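Long-range contacts in DUF1116 domain-containing protein (Enterococcus faecalis, PDB 3CLQ), which is of unknown function but belongs to the AllG family, named for a subunit of oxamate carbamoyltransferase, an activity that remains unproven here: residues 41-47 against 107-111; 194-198 against 230-234; 264-268 against 280-284. All coordinates share one frame; numbering follows the deposited sequence.

Contact 1: 41-47 against 107-111; sequences MTETTIL and GVTSP
Met41, a selenomethionine, has CG swung opposite its backbone N (chi1 -154°) and bends at chi2 (75°), a path that lays the methyl CE over the start of Pro111, 3.5 Å from Pro111 N and 3.8 Å from Pro111 CD. Leu47 turns CG beside its own backbone N (chi1 -40°), bringing CG within 3.5 Å of Thr109 O. Thr109 O also receives the nearly straight hydrogen bond from Leu47 N, at 3.0 Å. The return bond, Thr109 N to Leu47 O, completes an antiparallel hydrogen-bonded pair, though the placing of Leu47 O is doubtful. Pro111 CD and CG approach the type I turn of residues 42-45: CD lies 3.3 Å from Thr45 O and CG 3.5 Å from Thr42 O. Ile46 sends CG2 to Ser110 CB, 4.1 Å away, while its side chain also packs on Val66 of helix 60-73. Across the turn, the hydroxyls of Thr42 and Thr45 are hydrogen-bonded to each other. Parallel strand 92-95 is also bonded to the backbone of Thr44 and Ile46. Loop 107-111 is thus joined to strand 45-48 by a single antiparallel bridge, Leu47 with Thr109, and at the other end by a proline ring set among the turn's carbonyl oxygens and the Met41 methyl.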
loop_
_atom_site.group_PDB
_atom_site.type_symbol
_atom_site.label_atom_id
_atom_site.label_comp_id
_atom_site.label_asym_id
_atom_site.label_seq_id
_atom_site.Cartn_x
_atom_site.Cartn_y
_atom_site.Cartn_z
HETATM N N MSE B 41 -31.276 19.318 -3.193
HETATM C CA MSE B 41 -30.436 20.398 -2.707
HETATM C C MSE B 41 -31.058 21.776 -2.983
HETATM O O MSE B 41 -31.679 22.001 -4.019
HETATM C CB MSE B 41 -29.075 20.322 -3.385
HETATM C CG MSE B 41 -27.962 20.937 -2.579
HETATM SE SE MSE B 41 -27.474 19.782 -1.096
HETATM C CE MSE B 41 -25.893 20.734 -0.440
ATOM N N THR B 42 -30.887 22.701 -2.055
ATOM C CA THR B 42 -31.197 24.089 -2.338
ATOM C C THR B 42 -30.013 24.902 -1.833
ATOM O O THR B 42 -29.160 24.369 -1.118
ATOM C CB THR B 42 -32.497 24.529 -1.656
ATOM O OG1 THR B 42 -32.257 24.731 -0.262
ATOM C CG2 THR B 42 -33.582 23.474 -1.839
ATOM N N GLU B 43 -29.948 26.182 -2.190
ATOM C CA GLU B 43 -28.777 26.984 -1.831
ATOM C C GLU B 43 -28.718 27.313 -0.343
ATOM O O GLU B 43 -27.687 27.747 0.167
ATOM C CB GLU B 43 -28.702 28.264 -2.665
ATOM C CG GLU B 43 -27.276 28.825 -2.736
ATOM C CD GLU B 43 -27.008 29.620 -4.010
ATOM O OE1 GLU B 43 -27.741 30.615 -4.275
ATOM O OE2 GLU B 43 -26.052 29.240 -4.737
ATOM N N THR B 44 -29.834 27.102 0.343
ATOM C CA THR B 44 -29.930 27.384 1.765
ATOM C C THR B 44 -30.032 26.065 2.536
ATOM O O THR B 44 -30.653 25.994 3.597
ATOM C CB THR B 44 -31.144 28.303 2.080
ATOM O OG1 THR B 44 -32.368 27.585 1.890
ATOM C CG2 THR B 44 -31.143 29.525 1.168
ATOM N N THR B 45 -29.419 25.022 1.998
ATOM C CA THR B 45 -29.527 23.703 2.585
ATOM C C THR B 45 -28.150 23.295 3.031
ATOM O O THR B 45 -27.218 23.363 2.239
ATOM C CB THR B 45 -29.977 22.667 1.537
ATOM O OG1 THR B 45 -31.400 22.587 1.506
ATOM C CG2 THR B 45 -29.448 21.303 1.879
ATOM N N ILE B 46 -27.982 22.888 4.285
ATOM C CA ILE B 46 -26.690 22.309 4.631
ATOM C C ILE B 46 -26.754 21.006 5.419
ATOM O O ILE B 46 -27.618 20.820 6.287
ATOM C CB ILE B 46 -25.652 23.329 5.181
ATOM C CG1 ILE B 46 -25.743 23.494 6.674
ATOM C CG2 ILE B 46 -25.765 24.689 4.491
ATOM C CD1 ILE B 46 -24.813 24.584 7.121
ATOM N N LEU B 47 -25.846 20.099 5.048
ATOM C CA LEU B 47 -25.842 18.723 5.519
ATOM C C LEU B 47 -24.789 18.512 6.576
ATOM O O LEU B 47 -23.740 19.150 6.558
ATOM C CB LEU B 47 -25.563 17.761 4.359
ATOM C CG LEU B 47 -26.250 18.144 3.050
ATOM C CD1 LEU B 47 -26.164 17.038 2.028
ATOM C CD2 LEU B 47 -27.710 18.516 3.317
ATOM N N GLY B 107 -19.080 16.392 9.156
ATOM C CA GLY B 107 -19.745 15.949 7.940
ATOM C C GLY B 107 -20.435 17.068 7.190
ATOM O O GLY B 107 -21.141 16.832 6.196
ATOM N N VAL B 108 -20.225 18.296 7.649
ATOM C CA VAL B 108 -20.954 19.416 7.077
ATOM C C VAL B 108 -20.637 19.510 5.610
ATOM O O VAL B 108 -19.490 19.345 5.203
ATOM C CB VAL B 108 -20.636 20.737 7.755
ATOM C CG1 VAL B 108 -21.372 21.860 7.056
ATOM C CG2 VAL B 108 -21.056 20.673 9.195
ATOM N N THR B 109 -21.669 19.753 4.815
ATOM C CA THR B 109 -21.522 19.763 3.370
ATOM C C THR B 109 -22.510 20.765 2.796
ATOM O O THR B 109 -23.718 20.615 2.976
ATOM C CB THR B 109 -21.746 18.348 2.827
ATOM O OG1 THR B 109 -20.871 17.471 3.526
ATOM C CG2 THR B 109 -21.458 18.252 1.357
ATOM N N SER B 110 -21.990 21.799 2.145
ATOM C CA SER B 110 -22.819 22.883 1.668
ATOM C C SER B 110 -22.759 22.953 0.161
ATOM O O SER B 110 -21.801 22.486 -0.420
ATOM C CB SER B 110 -22.335 24.196 2.265
ATOM O OG SER B 110 -21.232 24.708 1.545
ATOM N N PRO B 111 -23.771 23.553 -0.478
ATOM C CA PRO B 111 -23.949 23.549 -1.930
ATOM C C PRO B 111 -22.683 23.706 -2.766
ATOM O O PRO B 111 -22.580 23.065 -3.820
ATOM C CB PRO B 111 -24.865 24.729 -2.161
ATOM C CG PRO B 111 -25.709 24.762 -0.944
ATOM C CD PRO B 111 -24.848 24.300 0.194
#

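Contact 2: 194-198 against 230-234; sequences NVAGS and DYFSG
Hydrogen bonding centres on Ser198 OG, which three bonds grip. Ser198 OG accepts from Ser233 N at 2.9 Å, with an angle of 160° at the hydrogen, and from Ser233 OG at 2.8 Å, and it donates to Asp230 O at 3.0 Å, coming from above that carbonyl plane. The buried hydroxyl thus uses its proton and takes two others; chi1 of Ser233 (69°) tucks OG between its backbone N and carbonyl carbon, facing Ser198. Ser233 OG has a further, weak bond with Trp237 NE1. Asn194 makes no side-chain hydrogen bond across the contact; its ND2, weakly bonded to His191 O, lies obliquely beside the Tyr231 ring, 3.7 Å from Tyr231 CD1, with amide and ring planes 61° apart. The tyrosine OH is bonded instead to Ser104. Van der Waals contact joins Val195 to Asp230, where Val195 CG2 meets Asp230 OD1 at 3.3 Å and Val195 CG1 lies against Asp230 CB. The first turn of helix 195-210 is thereby fastened to the type I turn of residues 231-234, the bend that leads into helix 234-247 after helix 216-226. Val195 and Ala196 meanwhile pack on Met186 of the second subunit, which puts this helix start at the dimer contact.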
loop_
_atom_site.group_PDB
_atom_site.type_symbol
_atom_site.label_atom_id
_atom_site.label_comp_id
_atom_site.label_asym_id
_atom_site.label_seq_id
_atom_site.Cartn_x
_atom_site.Cartn_y
_atom_site.Cartn_z
ATOM N N ASN B 194 -5.447 4.797 6.113
ATOM C CA ASN B 194 -5.910 4.955 4.733
ATOM C C ASN B 194 -4.766 5.175 3.766
ATOM O O ASN B 194 -4.990 5.556 2.606
ATOM C CB ASN B 194 -6.896 6.142 4.617
ATOM C CG ASN B 194 -8.266 5.832 5.204
ATOM O OD1 ASN B 194 -8.916 4.854 4.804
ATOM N ND2 ASN B 194 -8.714 6.655 6.149
ATOM N N VAL B 195 -3.548 4.906 4.243
ATOM C CA VAL B 195 -2.329 5.235 3.505
ATOM C C VAL B 195 -2.283 4.572 2.138
ATOM O O VAL B 195 -2.045 5.243 1.108
ATOM C CB VAL B 195 -1.027 4.854 4.270
ATOM C CG1 VAL B 195 0.112 5.808 3.844
ATOM C CG2 VAL B 195 -1.231 4.940 5.754
ATOM N N ALA B 196 -2.497 3.257 2.137
ATOM C CA ALA B 196 -2.415 2.469 0.907
ATOM C C ALA B 196 -3.458 2.943 -0.099
ATOM O O ALA B 196 -3.133 3.267 -1.242
ATOM C CB ALA B 196 -2.604 1.028 1.212
ATOM N N GLY B 197 -4.709 3.018 0.357
ATOM C CA GLY B 197 -5.814 3.484 -0.469
ATOM C C GLY B 197 -5.546 4.858 -1.024
ATOM O O GLY B 197 -5.833 5.135 -2.186
ATOM N N SER B 198 -4.978 5.728 -0.203
ATOM C CA SER B 198 -4.806 7.110 -0.622
ATOM C C SER B 198 -3.751 7.178 -1.696
ATOM O O SER B 198 -3.913 7.861 -2.707
ATOM C CB SER B 198 -4.457 7.993 0.570
ATOM O OG SER B 198 -5.640 8.315 1.298
ATOM N N ASP B 230 -2.278 11.596 4.788
ATOM C CA ASP B 230 -2.613 10.314 4.196
ATOM C C ASP B 230 -4.119 10.051 4.204
ATOM O O ASP B 230 -4.542 8.943 3.970
ATOM C CB ASP B 230 -1.809 9.177 4.831
ATOM C CG ASP B 230 -2.185 8.929 6.267
ATOM O OD1 ASP B 230 -1.620 7.974 6.891
ATOM O OD2 ASP B 230 -3.051 9.683 6.769
ATOM N N TYR B 231 -4.919 11.084 4.423
ATOM C CA TYR B 231 -6.346 10.890 4.577
ATOM C C TYR B 231 -7.184 11.118 3.321
ATOM O O TYR B 231 -8.401 11.016 3.354
ATOM C CB TYR B 231 -6.878 11.812 5.686
ATOM C CG TYR B 231 -8.312 11.515 6.072
ATOM C CD1 TYR B 231 -8.661 10.277 6.639
ATOM C CD2 TYR B 231 -9.314 12.453 5.855
ATOM C CE1 TYR B 231 -9.978 9.986 6.994
ATOM C CE2 TYR B 231 -10.657 12.178 6.202
ATOM C CZ TYR B 231 -10.978 10.942 6.774
ATOM O OH TYR B 231 -12.287 10.672 7.110
ATOM N N PHE B 232 -6.557 11.445 2.210
ATOM C CA PHE B 232 -7.343 11.800 1.028
ATOM C C PHE B 232 -8.416 10.786 0.549
ATOM O O PHE B 232 -9.448 11.186 0.052
ATOM C CB PHE B 232 -6.432 12.175 -0.143
ATOM C CG PHE B 232 -7.187 12.688 -1.299
ATOM C CD1 PHE B 232 -7.822 13.938 -1.221
ATOM C CD2 PHE B 232 -7.368 11.905 -2.427
ATOM C CE1 PHE B 232 -8.583 14.427 -2.275
ATOM C CE2 PHE B 232 -8.118 12.383 -3.493
ATOM C CZ PHE B 232 -8.735 13.656 -3.416
ATOM N N SER B 233 -8.182 9.489 0.677
ATOM C CA SER B 233 -9.154 8.496 0.214
ATOM C C SER B 233 -10.186 8.072 1.279
ATOM O O SER B 233 -11.090 7.262 0.999
ATOM C CB SER B 233 -8.414 7.252 -0.273
ATOM O OG SER B 233 -7.821 6.593 0.824
ATOM N N GLY B 234 -10.025 8.584 2.496
ATOM C CA GLY B 234 -10.922 8.256 3.599
ATOM C C GLY B 234 -12.375 8.449 3.210
ATOM O O GLY B 234 -13.168 7.508 3.268
#

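Contact 3: 264-268 against 280-284; sequences GVEFG and FTGPA
Gly282 O accepts a short backbone bond from Phe267 N, at 2.7 Å. The Glu266 side chain runs past the same oxygen, its CB 3.4 Å from Gly282 O. In return Gly282 N gives its hydrogen to Phe267 O at 2.8 Å, and Thr281 CA adds a CA-H...O contact to Phe267 O at 3.1 Å. One residue pair therefore bonds both ways, while Gly268 CA makes a second CA-H...O contact, 3.2 Å, with Phe280 O. Toward the open end of the hairpin, Ala284 N reaches Val265 O at 3.1 Å along a nearly straight line, and Ala284 CB rests against the carbonyl of Val265. Glu266, its chain extended beyond CG, passes obliquely over Thr281, where OE1 lies 3.8 Å from Thr281 CB, a packing contact and not a bond. Phe267 sets CG opposite its backbone N (chi1 -154°), which turns the ring away from the partner strand and onto Met260 and Arg262 of strand 257-263 and onto Pro404 and Pro405. Phe280, pointing away from strand 266-271, packs instead on helix 407-419 through Val408 and Ala415. Strands 266-271 and 280-283 form an antiparallel beta hairpin, in which the short segments 266-268 and 280-283 run with their N-to-C directions 149° apart; strand 280-283 is an outermost strand, within this chain, of a four-stranded antiparallel sheet.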
loop_
_atom_site.group_PDB
_atom_site.type_symbol
_atom_site.label_atom_id
_atom_site.label_comp_id
_atom_site.label_asym_id
_atom_site.label_seq_id
_atom_site.Cartn_x
_atom_site.Cartn_y
_atom_site.Cartn_z
ATOM N N GLY B 264 -22.284 13.451 17.265
ATOM C CA GLY B 264 -21.632 14.039 18.421
ATOM C C GLY B 264 -22.546 14.075 19.621
ATOM O O GLY B 264 -22.109 14.409 20.728
ATOM N N VAL B 265 -23.818 13.745 19.411
ATOM C CA VAL B 265 -24.784 13.718 20.496
ATOM C C VAL B 265 -25.541 12.388 20.490
ATOM O O VAL B 265 -25.761 11.789 21.542
ATOM C CB VAL B 265 -25.791 14.904 20.392
ATOM C CG1 VAL B 265 -26.792 14.878 21.533
ATOM C CG2 VAL B 265 -25.071 16.244 20.374
ATOM N N GLU B 266 -25.947 11.929 19.308
ATOM C CA GLU B 266 -26.725 10.700 19.200
ATOM C C GLU B 266 -26.164 9.709 18.200
ATOM O O GLU B 266 -25.556 10.079 17.189
ATOM C CB GLU B 266 -28.156 10.995 18.775
ATOM C CG GLU B 266 -29.022 11.658 19.813
ATOM C CD GLU B 266 -30.493 11.406 19.564
ATOM O OE1 GLU B 266 -30.962 11.621 18.421
ATOM O OE2 GLU B 266 -31.181 10.983 20.513
ATOM N N PHE B 267 -26.410 8.435 18.468
ATOM C CA PHE B 267 -26.097 7.380 17.523
ATOM C C PHE B 267 -27.385 6.943 16.844
ATOM O O PHE B 267 -28.451 6.845 17.492
ATOM C CB PHE B 267 -25.496 6.207 18.246
ATOM C CG PHE B 267 -24.640 5.392 17.406
ATOM C CD1 PHE B 267 -23.262 5.528 17.466
ATOM C CD2 PHE B 267 -25.189 4.491 16.501
ATOM C CE1 PHE B 267 -22.447 4.753 16.649
ATOM C CE2 PHE B 267 -24.375 3.720 15.697
ATOM C CZ PHE B 267 -23.010 3.857 15.783
ATOM N N GLY B 268 -27.296 6.690 15.542
ATOM C CA GLY B 268 -28.471 6.401 14.749
ATOM C C GLY B 268 -28.246 5.384 13.641
ATOM O O GLY B 268 -27.272 5.452 12.873
ATOM N N PHE B 280 -33.359 4.900 14.197
ATOM C CA PHE B 280 -33.383 4.434 15.567
ATOM C C PHE B 280 -32.181 5.024 16.251
ATOM O O PHE B 280 -31.063 4.900 15.756
ATOM C CB PHE B 280 -33.347 2.915 15.602
ATOM C CG PHE B 280 -34.564 2.295 15.001
ATOM C CD1 PHE B 280 -35.706 2.123 15.756
ATOM C CD2 PHE B 280 -34.584 1.928 13.664
ATOM C CE1 PHE B 280 -36.846 1.572 15.191
ATOM C CE2 PHE B 280 -35.725 1.377 13.094
ATOM C CZ PHE B 280 -36.856 1.197 13.860
ATOM N N THR B 281 -32.414 5.660 17.391
ATOM C CA THR B 281 -31.472 6.607 17.968
ATOM C C THR B 281 -31.173 6.318 19.426
ATOM O O THR B 281 -32.067 5.975 20.224
ATOM C CB THR B 281 -32.028 8.050 17.877
ATOM O OG1 THR B 281 -33.376 8.105 18.406
ATOM C CG2 THR B 281 -32.012 8.521 16.430
ATOM N N GLY B 282 -29.909 6.455 19.792
ATOM C CA GLY B 282 -29.553 6.364 21.195
ATOM C C GLY B 282 -28.490 7.392 21.470
ATOM O O GLY B 282 -28.125 8.158 20.589
ATOM N N PRO B 283 -27.969 7.400 22.693
ATOM C CA PRO B 283 -26.897 8.287 23.098
ATOM C C PRO B 283 -25.587 7.884 22.441
ATOM O O PRO B 283 -25.214 6.706 22.463
ATOM C CB PRO B 283 -26.802 8.035 24.607
ATOM C CG PRO B 283 -28.117 7.380 24.980
ATOM C CD PRO B 283 -28.390 6.524 23.791
ATOM N N ALA B 284 -24.901 8.838 21.830
ATOM C CA ALA B 284 -23.574 8.559 21.310
ATOM C C ALA B 284 -22.641 8.311 22.510
ATOM O O ALA B 284 -22.856 8.873 23.584
ATOM C CB ALA B 284 -23.085 9.708 20.459
#

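Followed from the N terminus, the chain closes contact 1 first: residues 107-111 return to strand 45-48 after helices 60-73 and 79-87 and strand 92-95, just before strand 114-120. Contact 2 closes a mostly helical excursion with no strand in it, bringing the loop after helix 216-226 back to the start of helix 195-210 as helix 234-247 begins. Contact 3 follows, closing a hairpin between strands 266-271 and 280-283. The three are in series, so none nests in or crosses another. They do not touch: contacts 1 and 2 have centres about 25 Å apart, and contacts 2 and 3 lie on opposite sides of the chain's centre, binding a helical region and an antiparallel sheet respectively.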